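PDB 2QDL: chemotaxis signal transduction protein from Thermoanaerobacter tengcongensis, which probably serves as the CheW scaffold of bacterial chemotaxis, coupling chemoreceptors to the histidine kinase CheA in signalling arrays. Local coordinates for residues E22-L26 against K134-I139; S110-P115 against E126-K130. All coordinates share one frame. Residue numbers count along the deposited sequence, not the author numbering.

Interaction 1 (E22-L26 against K134-I139)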
ATOM      1  N   GLU A  22       8.890   9.195   4.237  1.00 20.99           N
ATOM      2  CA  GLU A  22       8.242   9.404   2.933  1.00 19.54           C
ATOM      3  C   GLU A  22       6.724   9.130   2.958  1.00 18.30           C
ATOM      4  O   GLU A  22       6.239   8.341   3.788  1.00 18.32           O
ATOM      5  CB  GLU A  22       8.938   8.579   1.837  1.00 19.62           C
ATOM      6  CG  GLU A  22      10.445   8.813   1.701  1.00 21.19           C
ATOM      7  CD  GLU A  22      11.122   7.784   0.799  1.00 25.93           C
ATOM      8  OE1 GLU A  22      10.469   6.774   0.421  1.00 23.25           O
ATOM      9  OE2 GLU A  22      12.319   7.984   0.458  1.00 28.84           O
ATOM     10  N   LEU A  23       5.997   9.786   2.060  1.00 16.25           N
ATOM     11  CA  LEU A  23       4.528   9.684   2.009  1.00 15.99           C
ATOM     12  C   LEU A  23       4.100   8.852   0.823  1.00 14.69           C
ATOM     13  O   LEU A  23       4.633   9.020  -0.276  1.00 14.15           O
ATOM     14  CB  LEU A  23       3.860  11.069   1.915  1.00 15.92           C
ATOM     15  CG  LEU A  23       4.095  11.954   3.148  1.00 17.67           C
ATOM     16  CD1 LEU A  23       3.469  13.325   2.925  1.00 19.60           C
ATOM     17  CD2 LEU A  23       3.576  11.322   4.436  1.00 18.97           C
ATOM     18  N   TYR A  24       3.165   7.939   1.070  1.00 12.56           N
ATOM     19  CA  TYR A  24       2.636   7.071   0.036  1.00 13.51           C
ATOM     20  C   TYR A  24       1.130   7.113   0.135  1.00 12.88           C
ATOM     21  O   TYR A  24       0.588   7.429   1.207  1.00 12.69           O
ATOM     22  CB  TYR A  24       3.198   5.635   0.203  1.00 13.87           C
ATOM     23  CG  TYR A  24       4.679   5.614  -0.104  1.00 14.50           C
ATOM     24  CD1 TYR A  24       5.617   5.940   0.870  1.00 16.33           C
ATOM     25  CD2 TYR A  24       5.131   5.344  -1.388  1.00 15.89           C
ATOM     26  CE1 TYR A  24       6.971   5.963   0.581  1.00 18.28           C
ATOM     27  CE2 TYR A  24       6.493   5.348  -1.683  1.00 18.15           C
ATOM     28  CZ  TYR A  24       7.393   5.671  -0.698  1.00 17.17           C
ATOM     29  OH  TYR A  24       8.712   5.705  -1.002  1.00 19.35           O
ATOM     30  N   GLY A  25       0.449   6.798  -0.962  1.00 12.75           N
ATOM     31  CA  GLY A  25      -1.004   6.718  -0.903  1.00 12.13           C
ATOM     32  C   GLY A  25      -1.684   5.604  -1.678  1.00 11.83           C
ATOM     33  O   GLY A  25      -1.125   5.040  -2.626  1.00 11.32           O
ATOM     34  N   LEU A  26      -2.914   5.315  -1.264  1.00 11.08           N
ATOM     35  CA  LEU A  26      -3.805   4.424  -1.993  1.00 12.24           C
ATOM     36  C   LEU A  26      -5.183   5.064  -2.057  1.00 11.72           C
ATOM     37  O   LEU A  26      -5.595   5.759  -1.113  1.00 11.21           O
ATOM     38  CB  LEU A  26      -3.922   3.065  -1.297  1.00 11.74           C
ATOM     39  CG  LEU A  26      -2.731   2.124  -1.417  1.00 13.42           C
ATOM     40  CD1 LEU A  26      -2.806   0.962  -0.383  1.00 11.43           C
ATOM     41  CD2 LEU A  26      -2.607   1.596  -2.873  1.00  7.64           C
ATOM     42  N   LYS A 134       4.277  18.431  -0.640  1.00 46.64           N
ATOM     43  CA  LYS A 134       4.721  17.041  -0.565  1.00 44.79           C
ATOM     44  C   LYS A 134       4.516  16.304  -1.891  1.00 43.12           C
ATOM     45  O   LYS A 134       3.628  16.655  -2.696  1.00 43.22           O
ATOM     46  CB  LYS A 134       3.933  16.300   0.532  1.00 44.94           C
ATOM     47  CG  LYS A 134       4.045  16.886   1.942  1.00 46.01           C
ATOM     48  CD  LYS A 134       5.311  16.433   2.670  1.00 45.68           C
ATOM     49  CE  LYS A 134       5.218  16.747   4.149  1.00 45.76           C
ATOM     50  NZ  LYS A 134       5.539  18.176   4.408  1.00 46.11           N
ATOM     51  N   MET A 135       5.348  15.286  -2.108  1.00 40.53           N
ATOM     52  CA  MET A 135       5.143  14.324  -3.192  1.00 37.60           C
ATOM     53  C   MET A 135       4.480  13.096  -2.591  1.00 34.35           C
ATOM     54  O   MET A 135       4.912  12.587  -1.537  1.00 34.98           O
ATOM     55  CB  MET A 135       6.472  13.958  -3.860  1.00 38.64           C
ATOM     56  CG  MET A 135       6.435  12.653  -4.665  1.00 41.01           C
ATOM     57  SD  MET A 135       7.981  12.198  -5.477  1.00 48.56           S
ATOM     58  CE  MET A 135       8.074  13.414  -6.827  1.00 47.00           C
ATOM     59  N   ILE A 136       3.398  12.645  -3.214  1.00 29.82           N
ATOM     60  CA  ILE A 136       2.793  11.400  -2.787  1.00 25.20           C
ATOM     61  C   ILE A 136       2.756  10.424  -3.947  1.00 22.25           C
ATOM     62  O   ILE A 136       2.027  10.618  -4.901  1.00 21.60           O
ATOM     63  CB  ILE A 136       1.382  11.570  -2.219  1.00 25.51           C
ATOM     64  CG1 ILE A 136       1.321  12.755  -1.256  1.00 25.56           C
ATOM     65  CG2 ILE A 136       0.939  10.261  -1.521  1.00 23.69           C
ATOM     66  CD1 ILE A 136      -0.046  12.974  -0.674  1.00 26.62           C
ATOM     67  N   ILE A 137       3.519   9.350  -3.814  1.00 19.30           N
ATOM     68  CA  ILE A 137       3.483   8.247  -4.747  1.00 16.47           C
ATOM     69  C   ILE A 137       2.309   7.376  -4.422  1.00 14.44           C
ATOM     70  O   ILE A 137       2.171   6.905  -3.300  1.00 14.67           O
ATOM     71  CB  ILE A 137       4.790   7.410  -4.718  1.00 16.62           C
ATOM     72  CG1 ILE A 137       5.884   8.181  -5.456  1.00 17.35           C
ATOM     73  CG2 ILE A 137       4.567   6.024  -5.335  1.00 13.77           C
ATOM     74  CD1 ILE A 137       7.238   7.755  -5.139  1.00 18.73           C
ATOM     75  N   ILE A 138       1.450   7.194  -5.420  1.00 12.08           N
ATOM     76  CA  ILE A 138       0.351   6.290  -5.336  1.00 10.79           C
ATOM     77  C   ILE A 138       0.899   4.932  -5.750  1.00 11.62           C
ATOM     78  O   ILE A 138       1.415   4.749  -6.884  1.00 11.45           O
ATOM     79  CB  ILE A 138      -0.853   6.738  -6.227  1.00 10.98           C
ATOM     80  CG1 ILE A 138      -1.353   8.113  -5.774  1.00 10.18           C
ATOM     81  CG2 ILE A 138      -1.967   5.698  -6.131  1.00  9.76           C
ATOM     82  CD1 ILE A 138      -2.434   8.648  -6.633  1.00 16.82           C
ATOM     83  N   ILE A 139       0.798   3.984  -4.834  1.00 10.62           N
ATOM     84  CA  ILE A 139       1.366   2.659  -5.034  1.00 11.69           C
ATOM     85  C   ILE A 139       0.496   1.810  -5.959  1.00 11.84           C
ATOM     86  O   ILE A 139      -0.734   1.851  -5.878  1.00 13.51           O
ATOM     87  CB  ILE A 139       1.573   1.942  -3.670  1.00 12.27           C
ATOM     88  CG1 ILE A 139       2.746   2.602  -2.914  1.00 13.39           C
ATOM     89  CG2 ILE A 139       1.700   0.367  -3.846  1.00 12.20           C
ATOM     90  CD1 ILE A 139       2.801   2.219  -1.432  1.00 15.36           C
TER
HETATM   91  O   HOH W   1       6.501  10.023  -2.016  1.00 30.51           O
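Two strands far apart in sequence, 22-26 and 134-139, lie side by side as a parallel pair in the beta-barrel architecture of the CheW-like domain. Y24 pairs with I137 and G25 with I138, and the short segment axes diverge by 42°, a strongly twisted pairing. G25 makes both direct backbone hydrogen bonds: its N donates to I137 O (2.9 Å), and its O accepts from I139 N (3.1 Å). Weaker CA-H...O contacts, Y24 CA to I137 O and I138 CA to G25 O, flank them. Toward the start of the pair the strands splay: L23 O and I137 N, 3.7 Å apart, are not hydrogen-bonded, and a water fills in, donating to both L23 O and M135 O.

Having no side chain, G25 leaves room for I136 CG2, 3.5 Å from G25 N. Y24 and I137 share one face, where Y24 CD2 meets I137 CB at 3.9 Å; branched isoleucines suit both the extended backbone and the buried setting. L23 packs its CD1 on the aliphatic K134 CD (3.6 Å), while the lysine's amine leads away. The tyrosine's polar tip is satisfied within its own strand: Y24 OH donates to E22 OE1 at 2.5 Å.

Interaction 2 (S110-P115 against E126-K130)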
ATOM      1  N   SER A 110      -4.529  15.669 -11.607  1.00 24.22           N
ATOM      2  CA  SER A 110      -3.296  16.219 -11.090  1.00 25.04           C
ATOM      3  C   SER A 110      -2.266  15.082 -10.868  1.00 24.27           C
ATOM      4  O   SER A 110      -1.106  15.343 -10.567  1.00 24.64           O
ATOM      5  CB  SER A 110      -3.594  16.921  -9.761  1.00 25.46           C
ATOM      6  OG  SER A 110      -3.684  15.942  -8.713  1.00 30.02           O
ATOM      7  N   ILE A 111      -2.694  13.825 -11.007  1.00 23.25           N
ATOM      8  CA  ILE A 111      -1.799  12.684 -10.834  1.00 22.61           C
ATOM      9  C   ILE A 111      -0.932  12.501 -12.099  1.00 23.16           C
ATOM     10  O   ILE A 111      -1.449  12.282 -13.194  1.00 22.44           O
ATOM     11  CB  ILE A 111      -2.558  11.380 -10.429  1.00 22.17           C
ATOM     12  CG1 ILE A 111      -3.317  11.593  -9.123  1.00 20.82           C
ATOM     13  CG2 ILE A 111      -1.593  10.207 -10.246  1.00 20.89           C
ATOM     14  CD1 ILE A 111      -4.320  10.490  -8.825  1.00 20.46           C
ATOM     15  N   GLU A 112       0.383  12.628 -11.926  1.00 23.51           N
ATOM     16  CA  GLU A 112       1.338  12.532 -13.025  1.00 25.07           C
ATOM     17  C   GLU A 112       1.940  11.135 -13.121  1.00 24.67           C
ATOM     18  O   GLU A 112       2.159  10.486 -12.101  1.00 22.76           O
ATOM     19  CB  GLU A 112       2.479  13.534 -12.840  1.00 25.54           C
ATOM     20  CG  GLU A 112       2.013  14.974 -12.781  1.00 31.00           C
ATOM     21  CD  GLU A 112       3.143  15.957 -12.525  1.00 38.21           C
ATOM     22  OE1 GLU A 112       4.313  15.520 -12.323  1.00 40.68           O
ATOM     23  OE2 GLU A 112       2.848  17.182 -12.529  1.00 41.89           O
ATOM     24  N   PRO A 113       2.235  10.682 -14.363  1.00 25.30           N
ATOM     25  CA  PRO A 113       2.902   9.392 -14.550  1.00 24.93           C
ATOM     26  C   PRO A 113       4.286   9.518 -13.940  1.00 24.51           C
ATOM     27  O   PRO A 113       4.838  10.614 -13.950  1.00 25.26           O
ATOM     28  CB  PRO A 113       2.991   9.264 -16.080  1.00 26.02           C
ATOM     29  CG  PRO A 113       2.978  10.719 -16.583  1.00 26.46           C
ATOM     30  CD  PRO A 113       2.004  11.382 -15.645  1.00 25.46           C
ATOM     31  N   PRO A 114       4.854   8.428 -13.385  1.00 23.89           N
ATOM     32  CA  PRO A 114       6.185   8.612 -12.818  1.00 23.80           C
ATOM     33  C   PRO A 114       7.242   8.809 -13.915  1.00 23.18           C
ATOM     34  O   PRO A 114       7.069   8.294 -15.016  1.00 23.71           O
ATOM     35  CB  PRO A 114       6.439   7.285 -12.099  1.00 23.43           C
ATOM     36  CG  PRO A 114       5.627   6.285 -12.882  1.00 23.99           C
ATOM     37  CD  PRO A 114       4.393   7.029 -13.286  1.00 24.28           C
ATOM     38  N   PRO A 115       8.340   9.522 -13.609  1.00 23.04           N
ATOM     39  CA  PRO A 115       9.447   9.473 -14.579  1.00 22.79           C
ATOM     40  C   PRO A 115      10.002   8.025 -14.600  1.00 22.52           C
ATOM     41  O   PRO A 115       9.637   7.235 -13.729  1.00 22.23           O
ATOM     42  CB  PRO A 115      10.482  10.445 -14.000  1.00 22.03           C
ATOM     43  CG  PRO A 115      10.138  10.564 -12.546  1.00 22.76           C
ATOM     44  CD  PRO A 115       8.657  10.339 -12.418  1.00 22.38           C
ATOM     45  N   GLU A 126       1.808   3.731  -9.335  1.00 13.85           N
ATOM     46  CA  GLU A 126       0.672   3.999 -10.239  1.00 13.72           C
ATOM     47  C   GLU A 126       0.785   5.418 -10.824  1.00 14.45           C
ATOM     48  O   GLU A 126       0.609   5.640 -12.026  1.00 13.76           O
ATOM     49  CB  GLU A 126      -0.667   3.835  -9.508  1.00 13.53           C
ATOM     50  CG  GLU A 126      -1.890   4.333 -10.321  1.00 16.86           C
ATOM     51  CD  GLU A 126      -3.190   4.094  -9.605  1.00 19.37           C
ATOM     52  OE1 GLU A 126      -3.438   2.934  -9.185  1.00 21.24           O
ATOM     53  OE2 GLU A 126      -3.961   5.067  -9.440  1.00 18.42           O
ATOM     54  N   GLY A 127       1.067   6.386  -9.958  1.00 13.71           N
ATOM     55  CA  GLY A 127       1.173   7.757 -10.392  1.00 14.03           C
ATOM     56  C   GLY A 127       1.722   8.570  -9.247  1.00 15.14           C
ATOM     57  O   GLY A 127       1.922   8.056  -8.145  1.00 13.72           O
ATOM     58  N   ILE A 128       1.974   9.842  -9.520  1.00 16.05           N
ATOM     59  CA  ILE A 128       2.516  10.728  -8.509  1.00 18.66           C
ATOM     60  C   ILE A 128       1.562  11.907  -8.325  1.00 20.14           C
ATOM     61  O   ILE A 128       1.279  12.635  -9.265  1.00 18.88           O
ATOM     62  CB  ILE A 128       3.950  11.244  -8.872  1.00 18.40           C
ATOM     63  CG1 ILE A 128       4.823  10.101  -9.449  1.00 17.77           C
ATOM     64  CG2 ILE A 128       4.537  12.054  -7.688  1.00 18.26           C
ATOM     65  CD1 ILE A 128       6.214   9.966  -8.897  1.00 18.91           C
ATOM     66  N   ALA A 129       1.090  12.055  -7.102  1.00 22.91           N
ATOM     67  CA  ALA A 129       0.229  13.139  -6.688  1.00 27.31           C
ATOM     68  C   ALA A 129       1.052  14.125  -5.862  1.00 30.40           C
ATOM     69  O   ALA A 129       2.141  13.815  -5.375  1.00 30.65           O
ATOM     70  CB  ALA A 129      -0.938  12.581  -5.872  1.00 26.15           C
ATOM     71  N   LYS A 130       0.555  15.338  -5.710  1.00 35.53           N
ATOM     72  CA  LYS A 130       1.334  16.343  -4.975  1.00 39.67           C
ATOM     73  C   LYS A 130       0.485  17.126  -3.966  1.00 42.26           C
ATOM     74  O   LYS A 130      -0.448  17.857  -4.340  1.00 42.96           O
ATOM     75  CB  LYS A 130       2.100  17.255  -5.951  1.00 40.03           C
ATOM     76  CG  LYS A 130       3.021  16.494  -6.965  1.00 40.58           C
ATOM     77  CD  LYS A 130       4.155  17.372  -7.470  1.00 42.17           C
ATOM     78  CE  LYS A 130       3.643  18.802  -7.795  1.00 43.49           C
ATOM     79  NZ  LYS A 130       4.717  19.848  -7.915  1.00 42.65           N
TER
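Of the residues in 110-115 and 126-130, I128 is the one most covered by the other segment. Its chi1 is m (-42°), but chi2, at -133°, falls between the usual wells; in this conformation CD1 lies 4.2 Å from P114 CB and 4.3 Å from P115 CD. The rings of P114 and P115, rigid and apolar and both with C-gamma endo pucker, suit an extended loop lying over an isoleucine. The same I128 also touches M135 and I137 of strand 134-139.

I111, in the common m,t rotamer, sets CG1 4.1 Å from A129 CB and CG2 3.7 Å from G127 CA. A side chain at 127 would collide with that methyl, so glycine fits the position, and the small alanine leaves space for the isoleucine.

Between these two apolar patches the loop forms a single antiparallel bridge with strand 125-131, E112 and I128 being a hydrogen-bonded pair: E112 N donates to I128 O (2.8 Å) and I128 N to E112 O (2.7 Å). A classic beta bulge lies beside it, since E126 and G127 both face I138 on the next strand.

The m,t chain of E112 extends from an exposed position, which suits a charged end. S110 takes chi1 p (80°), and its OG is hydrogen-bonded to D107 O.

The centres of interactions 1 and 2 lie about 9 Å apart, on the same side of the chain's centre. Strand 134-139 stands between strands 22-27 and 125-131, parallel to the first and antiparallel to the second, and the loop 110-115 is held against 125-131 by a single bridge. Probable hydrogen bonds I136 N to A129 O (2.8 Å) and E126 N to I138 O (2.7 Å) join the two interactions, as does packing of I138 CD1 on I111 CD1 (3.4 Å). Along the chain, interaction 2 is nested inside the span closed by interaction 1, so a short local closure sits within a long-range one, which brings an early strand beside a late one in the same sheet.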